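Local coordinates for protein DPSA15 (Streptomyces coelicolor, PDB 4CYA) that probably oxidises and stores iron inside a hollow twelve-subunit shell, as a Dps protein of the ferritin superfamily that may also bind DNA, at residues V114-V119 and Q149-V154. Sequence-based numbering, arbitrary orientation.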
# COMPACT_ATOMS: atom_id res chain seq x y z
N VAL A 114 22.57 28.07 11.78
CA VAL A 114 22.89 26.66 12.13
C VAL A 114 23.32 25.90 10.85
O VAL A 114 24.36 25.22 10.81
CB VAL A 114 21.72 25.91 12.80
CG1 VAL A 114 22.06 24.42 12.94
CG2 VAL A 114 21.44 26.51 14.20
N TYR A 115 22.54 26.05 9.80
CA TYR A 115 22.81 25.30 8.58
C TYR A 115 24.09 25.80 7.95
O TYR A 115 24.76 25.03 7.31
CB TYR A 115 21.69 25.48 7.54
CG TYR A 115 20.66 24.32 7.64
CD1 TYR A 115 20.96 23.05 7.16
CD2 TYR A 115 19.42 24.53 8.18
CE1 TYR A 115 20.07 21.98 7.27
CE2 TYR A 115 18.46 23.46 8.27
CZ TYR A 115 18.82 22.19 7.81
OH TYR A 115 17.92 21.13 7.89
N THR A 116 24.40 27.11 8.05
CA THR A 116 25.70 27.57 7.45
C THR A 116 26.82 26.81 8.09
O THR A 116 27.71 26.32 7.39
CB THR A 116 25.83 29.11 7.60
OG1 THR A 116 24.84 29.67 6.77
CG2 THR A 116 27.25 29.63 7.13
N GLY A 117 26.78 26.69 9.42
CA GLY A 117 27.84 25.93 10.11
C GLY A 117 27.91 24.45 9.67
O GLY A 117 28.99 23.91 9.41
N VAL A 118 26.74 23.82 9.51
CA VAL A 118 26.69 22.41 9.13
C VAL A 118 27.25 22.21 7.71
O VAL A 118 28.09 21.30 7.50
CB VAL A 118 25.24 21.88 9.18
CG1 VAL A 118 25.18 20.43 8.60
CG2 VAL A 118 24.79 21.76 10.67
N VAL A 119 26.80 23.03 6.76
CA VAL A 119 27.18 22.85 5.36
C VAL A 119 28.66 23.21 5.19
O VAL A 119 29.35 22.54 4.41
CB VAL A 119 26.33 23.57 4.30
CG1 VAL A 119 24.86 23.12 4.40
CG2 VAL A 119 26.39 25.07 4.40
N GLN A 149 20.09 22.23 0.17
CA GLN A 149 18.73 22.42 -0.35
C GLN A 149 17.77 22.68 0.85
O GLN A 149 16.82 23.46 0.73
CB GLN A 149 18.24 21.23 -1.20
CG GLN A 149 19.07 21.03 -2.52
CD GLN A 149 19.03 22.27 -3.36
OE1 GLN A 149 17.93 22.83 -3.65
NE2 GLN A 149 20.18 22.75 -3.75
N PHE A 150 17.99 22.00 1.97
CA PHE A 150 17.12 22.25 3.18
C PHE A 150 17.37 23.70 3.63
O PHE A 150 16.43 24.45 3.92
CB PHE A 150 17.47 21.34 4.35
CG PHE A 150 17.22 19.86 4.12
CD1 PHE A 150 16.40 19.38 3.10
CD2 PHE A 150 17.80 18.91 5.03
CE1 PHE A 150 16.17 18.00 2.92
CE2 PHE A 150 17.58 17.55 4.84
CZ PHE A 150 16.77 17.08 3.79
N GLN A 151 18.64 24.13 3.61
CA GLN A 151 18.92 25.52 3.93
C GLN A 151 18.26 26.51 2.97
O GLN A 151 17.83 27.56 3.40
CB GLN A 151 20.44 25.79 4.01
CG GLN A 151 20.70 27.26 4.45
CD GLN A 151 22.20 27.51 4.40
OE1 GLN A 151 22.88 27.06 3.46
NE2 GLN A 151 22.72 28.23 5.38
N TRP A 152 18.21 26.19 1.67
CA TRP A 152 17.55 27.05 0.74
C TRP A 152 16.07 27.21 1.11
O TRP A 152 15.52 28.35 1.08
CB TRP A 152 17.72 26.51 -0.70
CG TRP A 152 16.69 27.09 -1.62
CD1 TRP A 152 15.74 26.41 -2.39
CD2 TRP A 152 16.43 28.53 -1.87
NE1 TRP A 152 14.95 27.32 -3.07
CE2 TRP A 152 15.30 28.59 -2.79
CE3 TRP A 152 17.02 29.73 -1.42
CZ2 TRP A 152 14.77 29.82 -3.26
CZ3 TRP A 152 16.45 30.96 -1.86
CH2 TRP A 152 15.39 30.99 -2.77
N PHE A 153 15.39 26.10 1.42
CA PHE A 153 13.97 26.26 1.84
C PHE A 153 13.84 27.22 3.06
O PHE A 153 12.92 28.05 3.08
CB PHE A 153 13.31 24.90 2.11
CG PHE A 153 12.71 24.28 0.85
CD1 PHE A 153 13.25 24.57 -0.43
CD2 PHE A 153 11.58 23.43 0.92
CE1 PHE A 153 12.70 24.02 -1.61
CE2 PHE A 153 11.02 22.87 -0.26
CZ PHE A 153 11.57 23.17 -1.51
N VAL A 154 14.76 27.13 4.03
CA VAL A 154 14.73 28.06 5.20
C VAL A 154 14.96 29.51 4.77
O VAL A 154 14.18 30.42 5.13
CB VAL A 154 15.81 27.65 6.27
CG1 VAL A 154 15.97 28.75 7.35
CG2 VAL A 154 15.46 26.27 6.86
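Y115 and Q151 meet where the last two long helices of the ferritin-like four-helix bundle, 104-130 and 134-158, pack against each other. The two segments run antiparallel, with axes 10.0 Å apart at an angle of 163°. The contact is buried.

Apolar packing centres on the Y115 ring. The Y115 and Q151 side chains pass alongside one another, pointing opposite ways, with ring and amide planes 43° apart. Y115 CB lies 3.7 Å from Q151 CG. Q151 CA lies over one face of the ring, nearer its margin than its centre. At the far end of the ring, Y115 CZ packs on F150 CB at 3.8 Å. Y115 CE2 is more loosely packed on V154 CG2, at 4.3 Å. The Y115 hydroxyl also makes a weak hydrogen bond to Q59 on helix 49-77, and the ring touches L33 and L37 on helix 13-43. This tyrosine therefore meets all three other long helices. The phenyl group of F150 turns to helix 49-77, where it touches V63 and M66.

The polar part of the contact belongs to Q151. Its CG is anti to the backbone N (chi1 -176°), and the chain stays extended beyond it, which carries the amide across to helix 104-130. There NE2 is hydrogen-bonded to the backbone O of D112. T116 OG1 bonds to the same carbonyl oxygen. A leucine in place of Q151 would probably cost the D112 carbonyl the bond from this amide across the helix pair, leaving the T116 hydroxyl bond. P9 of a second subunit packs on both Q151 and V119. On the oxygen side of the amide, Q151 OE1 lies 4.1 Å from the methyl carbon V119 CG2.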